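Side-chain contacts in FAD-binding PCMH-type domain-containing protein (Gibberella zeae, PDB 6YJO), which binds FAD, which is held covalently, and probably acts as an oxygen-dependent oxidoreductase of the berberine-bridge-enzyme-like family that oxidises oligosaccharides: residues 165-170 with 184-189; 170-175 with 225-230; 203-208 with 215-220. One frame throughout, in Å; residues are numbered along the deposited sequence.

Contact 1 of 3, residues 165-170 with 184-189; sequences VGIAGH and GLTLDT. With FAD (flavin-adenine dinucleotide), chain C.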
loop_
_atom_site.group_PDB
_atom_site.type_symbol
_atom_site.label_atom_id
_atom_site.label_comp_id
_atom_site.label_asym_id
_atom_site.label_seq_id
_atom_site.Cartn_x
_atom_site.Cartn_y
_atom_site.Cartn_z
ATOM N N VAL A 165 -0.456 8.737 3.693
ATOM C CA VAL A 165 -1.268 7.598 3.287
ATOM C C VAL A 165 -2.305 7.300 4.360
ATOM O O VAL A 165 -2.033 7.401 5.564
ATOM C CB VAL A 165 -0.360 6.386 3.014
ATOM C CG1 VAL A 165 -1.149 5.090 3.021
ATOM C CG2 VAL A 165 0.365 6.574 1.684
ATOM N N GLY A 166 -3.517 6.952 3.924
ATOM C CA GLY A 166 -4.568 6.600 4.859
ATOM C C GLY A 166 -4.416 5.180 5.373
ATOM O O GLY A 166 -3.968 4.277 4.667
ATOM N N ILE A 167 -4.798 4.985 6.638
ATOM C CA ILE A 167 -4.596 3.690 7.278
ATOM C C ILE A 167 -5.482 2.628 6.639
ATOM O O ILE A 167 -5.076 1.469 6.498
ATOM C CB ILE A 167 -4.846 3.796 8.796
ATOM C CG1 ILE A 167 -4.459 2.491 9.504
ATOM C CG2 ILE A 167 -6.303 4.127 9.090
ATOM C CD1 ILE A 167 -2.979 2.150 9.404
ATOM N N ALA A 168 -6.702 3.001 6.246
ATOM C CA ALA A 168 -7.652 2.019 5.733
ATOM C C ALA A 168 -7.134 1.362 4.459
ATOM O O ALA A 168 -6.965 0.140 4.399
ATOM C CB ALA A 168 -9.005 2.685 5.490
ATOM N N GLY A 169 -6.877 2.163 3.424
ATOM C CA GLY A 169 -6.386 1.604 2.176
ATOM C C GLY A 169 -5.048 0.910 2.326
ATOM O O GLY A 169 -4.786 -0.095 1.659
ATOM N N HIS A 170 -4.189 1.428 3.202
ATOM C CA HIS A 170 -2.863 0.854 3.396
ATOM C C HIS A 170 -2.949 -0.552 3.984
ATOM O O HIS A 170 -2.338 -1.495 3.467
ATOM C CB HIS A 170 -2.055 1.782 4.301
ATOM C CG HIS A 170 -0.588 1.487 4.333
ATOM N ND1 HIS A 170 0.221 1.597 3.223
ATOM C CD2 HIS A 170 0.219 1.105 5.349
ATOM C CE1 HIS A 170 1.463 1.291 3.553
ATOM N NE2 HIS A 170 1.489 0.987 4.838
ATOM N N GLY A 184 6.652 -7.087 10.130
ATOM C CA GLY A 184 5.587 -7.596 9.293
ATOM C C GLY A 184 4.845 -6.501 8.544
ATOM O O GLY A 184 5.033 -5.302 8.762
ATOM N N LEU A 185 3.986 -6.946 7.628
ATOM C CA LEU A 185 3.042 -6.047 6.986
ATOM C C LEU A 185 2.103 -5.450 8.028
ATOM O O LEU A 185 1.893 -6.008 9.108
ATOM C CB LEU A 185 2.219 -6.784 5.927
ATOM C CG LEU A 185 2.951 -7.505 4.792
ATOM C CD1 LEU A 185 1.955 -8.336 3.999
ATOM C CD2 LEU A 185 3.679 -6.524 3.878
ATOM N N THR A 186 1.529 -4.293 7.691
ATOM C CA THR A 186 0.559 -3.674 8.588
ATOM C C THR A 186 -0.594 -4.623 8.886
ATOM O O THR A 186 -1.080 -4.685 10.022
ATOM C CB THR A 186 0.028 -2.374 7.987
ATOM O OG1 THR A 186 1.114 -1.604 7.455
ATOM C CG2 THR A 186 -0.699 -1.560 9.053
ATOM N N LEU A 187 -1.046 -5.378 7.883
ATOM C CA LEU A 187 -2.153 -6.297 8.109
ATOM C C LEU A 187 -1.741 -7.520 8.916
ATOM O O LEU A 187 -2.622 -8.246 9.391
ATOM C CB LEU A 187 -2.774 -6.737 6.777
ATOM C CG LEU A 187 -1.938 -7.465 5.721
ATOM C CD1 LEU A 187 -1.581 -8.887 6.126
ATOM C CD2 LEU A 187 -2.711 -7.471 4.409
ATOM N N ASP A 188 -0.437 -7.769 9.081
ATOM C CA ASP A 188 -0.008 -8.883 9.921
ATOM C C ASP A 188 -0.287 -8.605 11.390
ATOM O O ASP A 188 -0.445 -9.543 12.177
ATOM C CB ASP A 188 1.478 -9.170 9.701
ATOM C CG ASP A 188 1.767 -9.753 8.326
ATOM O OD1 ASP A 188 0.829 -10.275 7.684
ATOM O OD2 ASP A 188 2.933 -9.695 7.888
ATOM N N THR A 189 -0.365 -7.333 11.774
ATOM C CA THR A 189 -0.709 -6.934 13.132
ATOM C C THR A 189 -2.187 -6.595 13.272
ATOM O O THR A 189 -2.593 -6.049 14.302
ATOM C CB THR A 189 0.147 -5.738 13.561
ATOM O OG1 THR A 189 -0.225 -4.580 12.803
ATOM C CG2 THR A 189 1.623 -6.027 13.329
HETATM P PA FAD C . -7.590 5.690 -0.731
HETATM O O1A FAD C . -7.675 6.133 -2.143
HETATM O O2A FAD C . -8.425 6.535 0.245
HETATM O O5B FAD C . -7.971 4.167 -0.596
HETATM C C5B FAD C . -7.395 3.171 -1.466
HETATM C C4B FAD C . -8.294 1.965 -1.503
HETATM O O4B FAD C . -8.766 1.677 -0.164
HETATM C C3B FAD C . -9.545 2.130 -2.362
HETATM O O3B FAD C . -9.915 0.894 -2.961
HETATM C C2B FAD C . -10.578 2.599 -1.339
HETATM O O2B FAD C . -11.906 2.306 -1.747
HETATM C C1B FAD C . -10.179 1.758 -0.129
HETATM N N9A FAD C . -10.597 2.320 1.152
HETATM C C8A FAD C . -10.198 3.502 1.723
HETATM N N7A FAD C . -10.753 3.753 2.884
HETATM C C5A FAD C . -11.582 2.656 3.093
HETATM C C6A FAD C . -12.448 2.315 4.146
HETATM N N6A FAD C . -12.641 3.066 5.233
HETATM N N1A FAD C . -13.126 1.150 4.039
HETATM C C2A FAD C . -12.939 0.392 2.958
HETATM N N3A FAD C . -12.149 0.612 1.905
HETATM C C4A FAD C . -11.492 1.774 2.033
HETATM N N1 FAD C . 2.419 1.467 -0.037
HETATM C C2 FAD C . 3.316 0.645 0.584
HETATM O O2 FAD C . 3.088 -0.560 0.741
HETATM N N3 FAD C . 4.512 1.164 1.053
HETATM C C4 FAD C . 4.919 2.480 0.958
HETATM O O4 FAD C . 6.007 2.829 1.412
HETATM C C4X FAD C . 3.959 3.343 0.297
HETATM N N5 FAD C . 4.260 4.604 0.163
HETATM C C5X FAD C . 3.337 5.428 -0.464
HETATM C C6 FAD C . 3.646 6.770 -0.647
HETATM C C7 FAD C . 2.746 7.645 -1.243
HETATM C C7M FAD C . 3.116 9.097 -1.395
HETATM C C8 FAD C . 1.528 7.149 -1.738
HETATM C C8M FAD C . 0.529 8.058 -2.400
HETATM C C9 FAD C . 1.223 5.800 -1.580
HETATM C C9A FAD C . 2.117 4.940 -0.955
HETATM N N10 FAD C . 1.832 3.573 -0.776
HETATM C C10 FAD C . 2.733 2.742 -0.164
HETATM C "C1'" FAD C . 0.586 2.993 -1.296
HETATM C "C2'" FAD C . -0.535 2.917 -0.272
HETATM O "O2'" FAD C . -0.313 1.819 0.612
HETATM C "C3'" FAD C . -1.855 2.701 -1.012
HETATM O "O3'" FAD C . -1.997 3.742 -1.973
HETATM C "C4'" FAD C . -3.092 2.696 -0.117
HETATM O "O4'" FAD C . -3.987 1.661 -0.522
HETATM C "C5'" FAD C . -3.799 4.030 -0.164
HETATM O "O5'" FAD C . -4.722 4.116 0.937
HETATM P P FAD C . -5.502 5.444 1.225
HETATM O O1P FAD C . -6.653 5.165 2.195
HETATM O O2P FAD C . -4.541 6.504 1.621
HETATM O O3P FAD C . -6.085 5.752 -0.236
#
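H170 and T186 meet where the helix 167-171 passes the short 3-10 turn 186-188. The contact is one of van der Waals touch: no hydrogen bond links the two segments. The T186 hydroxyl OG1 lies 3.5 Å from CD2 of the H170 imidazole, oblique to the ring, and the two side chains cross at about a right angle. Beside this, the methyl CD1 of I167 comes to 4.4 Å from CG2 of T186, so each branch of the threonine has a neighbour on the helix. The polar needs of OG1 are met outside the pair, by the carbonyl oxygen of P158, and the backbone N of G160 donates to NE2 of H170.

Polar bonds on the helix side go to FAD. H170 presents ND1 to the ribityl hydroxyl O2' at 2.7 Å, its chi1 of -167° placing CG anti to N, and the oxygen lies at the ring edge. G166, the N-cap residue, gives its N to FAD O2P at 2.6 Å, and G169 N makes a longer bond to O1P, so this phosphate sits at the start of the helix, where the helix dipole would favour its charge. V165 CG2 packs 3.5 Å from FAD C9 of the flavin.

Within the 3-10 turn, T186 O accepts from both N and OG1 of T189, which approach from one face of its carbonyl plane. D188 OD2 takes the N-H of L185 from above the carboxylate plane, while OD1 forms a salt bridge with R413.

I167 and T186 both pack on F232 of strand 226-236, and V165, I167 and H170 lean on L142 of helix 142-152, placing the contact between that helix and the sheet.

Contact 2 of 3, residues 170-175 with 225-230; sequences HALHGG and GIVAEL. With FAD (flavin-adenine dinucleotide), chain C.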
loop_
_atom_site.group_PDB
_atom_site.type_symbol
_atom_site.label_atom_id
_atom_site.label_comp_id
_atom_site.label_asym_id
_atom_site.label_seq_id
_atom_site.Cartn_x
_atom_site.Cartn_y
_atom_site.Cartn_z
ATOM N N HIS A 170 -4.189 1.428 3.202
ATOM C CA HIS A 170 -2.863 0.854 3.396
ATOM C C HIS A 170 -2.949 -0.552 3.984
ATOM O O HIS A 170 -2.338 -1.495 3.467
ATOM C CB HIS A 170 -2.055 1.782 4.301
ATOM C CG HIS A 170 -0.588 1.487 4.333
ATOM N ND1 HIS A 170 0.221 1.597 3.223
ATOM C CD2 HIS A 170 0.219 1.105 5.349
ATOM C CE1 HIS A 170 1.463 1.291 3.553
ATOM N NE2 HIS A 170 1.489 0.987 4.838
ATOM N N ALA A 171 -3.716 -0.714 5.064
ATOM C CA ALA A 171 -3.748 -1.987 5.778
ATOM C C ALA A 171 -4.630 -3.018 5.083
ATOM O O ALA A 171 -4.299 -4.209 5.070
ATOM C CB ALA A 171 -4.227 -1.771 7.213
ATOM N N LEU A 172 -5.756 -2.591 4.508
ATOM C CA LEU A 172 -6.671 -3.544 3.893
ATOM C C LEU A 172 -6.079 -4.232 2.672
ATOM O O LEU A 172 -6.685 -5.181 2.168
ATOM C CB LEU A 172 -7.979 -2.847 3.510
ATOM C CG LEU A 172 -8.882 -2.497 4.694
ATOM C CD1 LEU A 172 -10.075 -1.666 4.232
ATOM C CD2 LEU A 172 -9.346 -3.763 5.413
ATOM N N HIS A 173 -4.919 -3.789 2.191
ATOM C CA HIS A 173 -4.266 -4.419 1.056
ATOM C C HIS A 173 -2.824 -4.822 1.328
ATOM O O HIS A 173 -2.174 -5.370 0.431
ATOM C CB HIS A 173 -4.319 -3.483 -0.159
ATOM C CG HIS A 173 -5.700 -3.004 -0.480
ATOM N ND1 HIS A 173 -6.131 -1.729 -0.187
ATOM C CD2 HIS A 173 -6.754 -3.638 -1.048
ATOM C CE1 HIS A 173 -7.386 -1.591 -0.576
ATOM N NE2 HIS A 173 -7.788 -2.736 -1.102
ATOM N N GLY A 174 -2.312 -4.585 2.534
ATOM C CA GLY A 174 -0.956 -4.964 2.874
ATOM C C GLY A 174 -0.332 -4.007 3.866
ATOM O O GLY A 174 -0.589 -4.086 5.072
ATOM N N GLY A 175 0.480 -3.086 3.361
ATOM C CA GLY A 175 1.163 -2.134 4.211
ATOM C C GLY A 175 2.601 -2.540 4.439
ATOM O O GLY A 175 2.897 -3.292 5.372
ATOM N N GLY A 225 -16.751 -3.849 2.233
ATOM C CA GLY A 225 -17.487 -2.999 3.147
ATOM C C GLY A 225 -16.732 -1.722 3.431
ATOM O O GLY A 225 -15.615 -1.507 2.954
ATOM N N ILE A 226 -17.374 -0.872 4.228
ATOM C CA ILE A 226 -16.815 0.414 4.628
ATOM C C ILE A 226 -16.319 0.257 6.062
ATOM O O ILE A 226 -17.109 0.247 7.011
ATOM C CB ILE A 226 -17.838 1.547 4.509
ATOM C CG1 ILE A 226 -18.522 1.523 3.142
ATOM C CG2 ILE A 226 -17.156 2.897 4.724
ATOM C CD1 ILE A 226 -17.641 2.014 2.007
ATOM N N VAL A 227 -15.002 0.128 6.221
ATOM C CA VAL A 227 -14.409 0.043 7.549
ATOM C C VAL A 227 -14.406 1.420 8.199
ATOM O O VAL A 227 -14.143 2.441 7.545
ATOM C CB VAL A 227 -12.986 -0.535 7.461
ATOM C CG1 VAL A 227 -12.274 -0.403 8.799
ATOM C CG2 VAL A 227 -13.034 -1.986 7.021
ATOM N N ALA A 228 -14.698 1.451 9.497
ATOM C CA ALA A 228 -14.725 2.682 10.273
ATOM C C ALA A 228 -13.655 2.743 11.353
ATOM O O ALA A 228 -13.233 3.841 11.722
ATOM C CB ALA A 228 -16.098 2.865 10.936
ATOM N N GLU A 229 -13.213 1.598 11.870
ATOM C CA GLU A 229 -12.190 1.548 12.905
ATOM C C GLU A 229 -11.415 0.249 12.741
ATOM O O GLU A 229 -12.025 -0.819 12.643
ATOM C CB GLU A 229 -12.828 1.631 14.296
ATOM C CG GLU A 229 -11.854 1.882 15.431
ATOM C CD GLU A 229 -12.551 2.158 16.756
ATOM O OE1 GLU A 229 -13.186 3.227 16.891
ATOM O OE2 GLU A 229 -12.469 1.301 17.661
ATOM N N LEU A 230 -10.088 0.339 12.689
ATOM C CA LEU A 230 -9.219 -0.827 12.590
ATOM C C LEU A 230 -8.506 -1.048 13.918
ATOM O O LEU A 230 -8.181 -0.088 14.626
ATOM C CB LEU A 230 -8.183 -0.664 11.467
ATOM C CG LEU A 230 -8.712 -0.453 10.041
ATOM C CD1 LEU A 230 -8.929 1.033 9.742
ATOM C CD2 LEU A 230 -7.774 -1.067 9.006
HETATM P PA FAD C . -7.590 5.690 -0.731
HETATM O O1A FAD C . -7.675 6.133 -2.143
HETATM O O2A FAD C . -8.425 6.535 0.245
HETATM O O5B FAD C . -7.971 4.167 -0.596
HETATM C C5B FAD C . -7.395 3.171 -1.466
HETATM C C4B FAD C . -8.294 1.965 -1.503
HETATM O O4B FAD C . -8.766 1.677 -0.164
HETATM C C3B FAD C . -9.545 2.130 -2.362
HETATM O O3B FAD C . -9.915 0.894 -2.961
HETATM C C2B FAD C . -10.578 2.599 -1.339
HETATM O O2B FAD C . -11.906 2.306 -1.747
HETATM C C1B FAD C . -10.179 1.758 -0.129
HETATM N N9A FAD C . -10.597 2.320 1.152
HETATM C C8A FAD C . -10.198 3.502 1.723
HETATM N N7A FAD C . -10.753 3.753 2.884
HETATM C C5A FAD C . -11.582 2.656 3.093
HETATM C C6A FAD C . -12.448 2.315 4.146
HETATM N N6A FAD C . -12.641 3.066 5.233
HETATM N N1A FAD C . -13.126 1.150 4.039
HETATM C C2A FAD C . -12.939 0.392 2.958
HETATM N N3A FAD C . -12.149 0.612 1.905
HETATM C C4A FAD C . -11.492 1.774 2.033
HETATM N N1 FAD C . 2.419 1.467 -0.037
HETATM C C2 FAD C . 3.316 0.645 0.584
HETATM O O2 FAD C . 3.088 -0.560 0.741
HETATM N N3 FAD C . 4.512 1.164 1.053
HETATM C C4 FAD C . 4.919 2.480 0.958
HETATM O O4 FAD C . 6.007 2.829 1.412
HETATM C C4X FAD C . 3.959 3.343 0.297
HETATM N N5 FAD C . 4.260 4.604 0.163
HETATM C C5X FAD C . 3.337 5.428 -0.464
HETATM C C6 FAD C . 3.646 6.770 -0.647
HETATM C C7 FAD C . 2.746 7.645 -1.243
HETATM C C7M FAD C . 3.116 9.097 -1.395
HETATM C C8 FAD C . 1.528 7.149 -1.738
HETATM C C8M FAD C . 0.529 8.058 -2.400
HETATM C C9 FAD C . 1.223 5.800 -1.580
HETATM C C9A FAD C . 2.117 4.940 -0.955
HETATM N N10 FAD C . 1.832 3.573 -0.776
HETATM C C10 FAD C . 2.733 2.742 -0.164
HETATM C "C1'" FAD C . 0.586 2.993 -1.296
HETATM C "C2'" FAD C . -0.535 2.917 -0.272
HETATM O "O2'" FAD C . -0.313 1.819 0.612
HETATM C "C3'" FAD C . -1.855 2.701 -1.012
HETATM O "O3'" FAD C . -1.997 3.742 -1.973
HETATM C "C4'" FAD C . -3.092 2.696 -0.117
HETATM O "O4'" FAD C . -3.987 1.661 -0.522
HETATM C "C5'" FAD C . -3.799 4.030 -0.164
HETATM O "O5'" FAD C . -4.722 4.116 0.937
HETATM P P FAD C . -5.502 5.444 1.225
HETATM O O1P FAD C . -6.653 5.165 2.195
HETATM O O2P FAD C . -4.541 6.504 1.621
HETATM O O3P FAD C . -6.085 5.752 -0.236
#
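A171 and L172 face strand 226-236 through two apolar contacts, with the adenine of FAD against L172. The strand side begins at G225, whose extended backbone with positive phi suits glycine; its carbonyl oxygen lies 3.3 Å from adenine C2A. I226 turns its side chain away from the helix, onto I81 and V85 of helix 78-90, while its CA remains near N1A.

V227 carries the polar part. Its backbone N donates to FAD N1A at 3.1 Å and its O accepts from the N6A amino group at 2.8 Å, a pair of bonds that reads the Watson-Crick edge of the adenine. With CG1 anti to the backbone N (chi1 170°), CG2 is set beside that N and meets CD1 of L172 at 4.1 Å. The same leucine methyl also lies 3.7 Å from adenine C2A, and thus touches strand and cofactor together.

A228 packs on V78 and I81, and E229 on T135 and Q137. The break in regular strand geometry at A228 (psi -27°) lets V227 and L230, three residues apart, both point toward 170-175. CD2 of L230 comes to 4.0 Å from CB of A171, and L230 also packs on F190 of strand 190-196.

Between protein segments the contact is thus purely apolar and buried, whereas the polar bonds from this contact to the base come from the backbone of V227. Two main-chain bonds that pair a donor with an acceptor match the adenine N1A and amino group, and would be expected to disfavour a base with the opposite pattern, such as guanine.

Contact 3 of 3, residues 203-208 with 215-220; sequences RYAADW and WALRGA. With NAG (2-acetamido-2-deoxy-beta-D-glucopyranose), chain B; NAG (2-acetamido-2-deoxy-beta-D-glucopyranose), chain D.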
loop_
_atom_site.group_PDB
_atom_site.type_symbol
_atom_site.label_atom_id
_atom_site.label_comp_id
_atom_site.label_asym_id
_atom_site.label_seq_id
_atom_site.Cartn_x
_atom_site.Cartn_y
_atom_site.Cartn_z
ATOM N N ARG A 203 -20.906 -4.491 11.643
ATOM C CA ARG A 203 -20.279 -5.653 12.255
ATOM C C ARG A 203 -18.940 -5.267 12.869
ATOM O O ARG A 203 -18.275 -4.330 12.416
ATOM C CB ARG A 203 -20.044 -6.776 11.234
ATOM C CG ARG A 203 -21.300 -7.388 10.638
ATOM C CD ARG A 203 -22.155 -8.054 11.687
ATOM N NE ARG A 203 -23.205 -8.857 11.067
ATOM C CZ ARG A 203 -24.397 -9.091 11.600
ATOM N NH1 ARG A 203 -24.724 -8.580 12.780
ATOM N NH2 ARG A 203 -25.270 -9.837 10.942
ATOM N N TYR A 204 -18.547 -5.994 13.913
ATOM C CA TYR A 204 -17.153 -6.054 14.332
ATOM C C TYR A 204 -16.594 -7.375 13.820
ATOM O O TYR A 204 -17.020 -8.448 14.261
ATOM C CB TYR A 204 -16.986 -5.941 15.845
ATOM C CG TYR A 204 -15.530 -6.040 16.235
ATOM C CD1 TYR A 204 -14.646 -5.012 15.938
ATOM C CD2 TYR A 204 -15.030 -7.174 16.857
ATOM C CE1 TYR A 204 -13.312 -5.098 16.267
ATOM C CE2 TYR A 204 -13.695 -7.273 17.192
ATOM C CZ TYR A 204 -12.837 -6.231 16.892
ATOM O OH TYR A 204 -11.506 -6.319 17.225
ATOM N N ALA A 205 -15.652 -7.294 12.883
ATOM C CA ALA A 205 -15.101 -8.460 12.207
ATOM C C ALA A 205 -13.782 -8.850 12.860
ATOM O O ALA A 205 -12.846 -8.044 12.903
ATOM C CB ALA A 205 -14.905 -8.169 10.720
ATOM N N ALA A 206 -13.712 -10.079 13.369
ATOM C CA ALA A 206 -12.478 -10.614 13.926
ATOM C C ALA A 206 -12.438 -12.109 13.644
ATOM O O ALA A 206 -13.430 -12.710 13.222
ATOM C CB ALA A 206 -12.359 -10.309 15.427
ATOM N N ASP A 207 -11.268 -12.710 13.877
ATOM C CA ASP A 207 -11.061 -14.100 13.481
ATOM C C ASP A 207 -12.123 -15.019 14.074
ATOM O O ASP A 207 -12.603 -15.936 13.397
ATOM C CB ASP A 207 -9.664 -14.560 13.895
ATOM C CG ASP A 207 -8.620 -14.290 12.828
ATOM O OD1 ASP A 207 -9.002 -14.028 11.666
ATOM O OD2 ASP A 207 -7.414 -14.349 13.141
ATOM N N TRP A 208 -12.512 -14.786 15.326
ATOM C CA TRP A 208 -13.458 -15.687 15.979
ATOM C C TRP A 208 -14.860 -15.525 15.402
ATOM O O TRP A 208 -15.471 -16.493 14.938
ATOM C CB TRP A 208 -13.467 -15.439 17.487
ATOM C CG TRP A 208 -14.068 -16.570 18.269
ATOM C CD1 TRP A 208 -15.337 -16.643 18.769
ATOM C CD2 TRP A 208 -13.421 -17.795 18.633
ATOM N NE1 TRP A 208 -15.519 -17.838 19.426
ATOM C CE2 TRP A 208 -14.357 -18.562 19.357
ATOM C CE3 TRP A 208 -12.141 -18.316 18.421
ATOM C CZ2 TRP A 208 -14.050 -19.824 19.870
ATOM C CZ3 TRP A 208 -11.840 -19.566 18.930
ATOM C CH2 TRP A 208 -12.789 -20.307 19.645
ATOM N N TRP A 215 -10.527 -12.670 7.080
ATOM C CA TRP A 215 -9.523 -13.169 6.148
ATOM C C TRP A 215 -9.464 -12.303 4.895
ATOM O O TRP A 215 -8.377 -11.998 4.391
ATOM C CB TRP A 215 -9.847 -14.623 5.806
ATOM C CG TRP A 215 -9.046 -15.222 4.696
ATOM C CD1 TRP A 215 -7.860 -15.890 4.803
ATOM C CD2 TRP A 215 -9.394 -15.242 3.309
ATOM N NE1 TRP A 215 -7.443 -16.316 3.562
ATOM C CE2 TRP A 215 -8.368 -15.929 2.628
ATOM C CE3 TRP A 215 -10.473 -14.742 2.575
ATOM C CZ2 TRP A 215 -8.388 -16.123 1.250
ATOM C CZ3 TRP A 215 -10.490 -14.932 1.208
ATOM C CH2 TRP A 215 -9.458 -15.622 0.559
ATOM N N ALA A 216 -10.628 -11.882 4.389
ATOM C CA ALA A 216 -10.654 -11.025 3.206
ATOM C C ALA A 216 -10.177 -9.617 3.537
ATOM O O ALA A 216 -9.530 -8.966 2.711
ATOM C CB ALA A 216 -12.064 -10.990 2.617
ATOM N N LEU A 217 -10.488 -9.126 4.739
ATOM C CA LEU A 217 -10.046 -7.788 5.119
ATOM C C LEU A 217 -8.530 -7.695 5.182
ATOM O O LEU A 217 -7.964 -6.623 4.931
ATOM C CB LEU A 217 -10.659 -7.387 6.465
ATOM C CG LEU A 217 -12.181 -7.250 6.475
ATOM C CD1 LEU A 217 -12.675 -6.674 7.792
ATOM C CD2 LEU A 217 -12.661 -6.394 5.313
ATOM N N ARG A 218 -7.852 -8.795 5.520
ATOM C CA ARG A 218 -6.390 -8.835 5.507
ATOM C C ARG A 218 -5.900 -9.079 4.078
ATOM O O ARG A 218 -5.310 -10.110 3.753
ATOM C CB ARG A 218 -5.861 -9.910 6.449
ATOM C CG ARG A 218 -6.108 -9.669 7.932
ATOM C CD ARG A 218 -5.291 -10.639 8.775
ATOM N NE ARG A 218 -5.595 -10.535 10.198
ATOM C CZ ARG A 218 -6.520 -11.256 10.831
ATOM N NH1 ARG A 218 -7.250 -12.152 10.178
ATOM N NH2 ARG A 218 -6.715 -11.079 12.132
ATOM N N GLY A 219 -6.147 -8.098 3.213
ATOM C CA GLY A 219 -5.592 -8.172 1.874
ATOM C C GLY A 219 -6.427 -7.570 0.761
ATOM O O GLY A 219 -5.882 -7.048 -0.219
ATOM N N ALA A 220 -7.750 -7.631 0.894
ATOM C CA ALA A 220 -8.636 -7.228 -0.192
ATOM C C ALA A 220 -9.930 -6.657 0.368
ATOM O O ALA A 220 -11.007 -6.835 -0.208
ATOM C CB ALA A 220 -8.932 -8.403 -1.126
HETATM C C1 NAG B . -25.249 -12.692 7.845
HETATM C C2 NAG B . -24.076 -13.234 8.686
HETATM C C3 NAG B . -24.207 -14.741 8.913
HETATM C C4 NAG B . -25.575 -15.061 9.498
HETATM C C5 NAG B . -26.649 -14.555 8.549
HETATM C C6 NAG B . -28.049 -14.792 9.064
HETATM C C7 NAG B . -22.124 -11.790 8.303
HETATM C C8 NAG B . -20.829 -11.630 7.567
HETATM N N2 NAG B . -22.800 -12.920 8.061
HETATM O O3 NAG B . -23.183 -15.144 9.816
HETATM O O4 NAG B . -25.763 -16.439 9.813
HETATM O O5 NAG B . -26.503 -13.134 8.405
HETATM O O6 NAG B . -28.454 -13.744 9.935
HETATM O O7 NAG B . -22.539 -10.936 9.082
HETATM C C1 NAG D . -26.510 -7.864 6.050
HETATM C C2 NAG D . -27.544 -8.563 6.925
HETATM C C3 NAG D . -26.874 -9.592 7.837
HETATM C C4 NAG D . -25.964 -10.526 7.048
HETATM C C5 NAG D . -25.019 -9.726 6.157
HETATM C C6 NAG D . -24.200 -10.599 5.237
HETATM C C7 NAG D . -29.621 -7.597 7.813
HETATM C C8 NAG D . -30.222 -6.520 8.667
HETATM N N2 NAG D . -28.287 -7.591 7.712
HETATM O O3 NAG D . -27.885 -10.347 8.497
HETATM O O4 NAG D . -25.152 -11.260 7.957
HETATM O O5 NAG D . -25.766 -8.830 5.323
HETATM O O6 NAG D . -24.937 -10.959 4.076
HETATM O O7 NAG D . -30.312 -8.433 7.238
HETATM O O HOH W 1 -8.896 -11.434 14.769
#
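D207, just past strand 202-206, and R218, the centre of an inverse gamma turn toward the C-terminal part of helix 211-220, form a salt bridge. R218 NH1 gives a nearly straight bond of 3.0 Å to D207 OD1 (168° at the hydrogen). The carboxylate oxygen lies in the guanidinium plane and is met on its syn side, 30° out of the carboxylate plane; the two planes stand 50° apart, so one hydrogen bond forms, with R218 NH2 3.5 Å from D207 OD2. The arginine chain runs extended from CG to NE, which carries its head across to the strand. Beside the salt bridge, A205 CB packs on L217 CD1 at 4.0 Å.

Further out, N407 binds both partners, its carbonyl oxygen taking NH1 of R218 and its ND2 reaching OD1 of D207. NH2 of R218 bonds to F190 O, and a water accepts from D207 N and, weakly, from R218 NH2. Farther along the strand, R203 NE donates to O7 of an N-acetylglucosamine of the attached glycan.

Strands 202-206 and 226-236 both pair antiparallel with 190-196, and helix 211-220, which packs on I195, connects them: a beta-alpha-beta crossover within the FAD-binding fold of PCMH-type flavoproteins.

Overall arrangement
From the N terminus, helix 167-171 comes first and serves two contacts. Contact 1 closes a short loop between it and the turn 184-189, just before strand 190-196. Strand 202-206 then opens contact 3, which closes seven residues later on helix 211-220. Contact 2 ends the series when strand 226-236 returns to 170-175; it spans all of contact 3 and crosses contact 1, sharing H170 with it. The pieces also touch directly: T186 N and L187 N probably bond to G175 O and G174 O, and L172 packs on L217. Contacts 1 and 2 both touch FAD, contact 2 adding strand bonds to adenine; contact 3 ties helix 211-220 to strand 202-206, whose R203 meets the glycan.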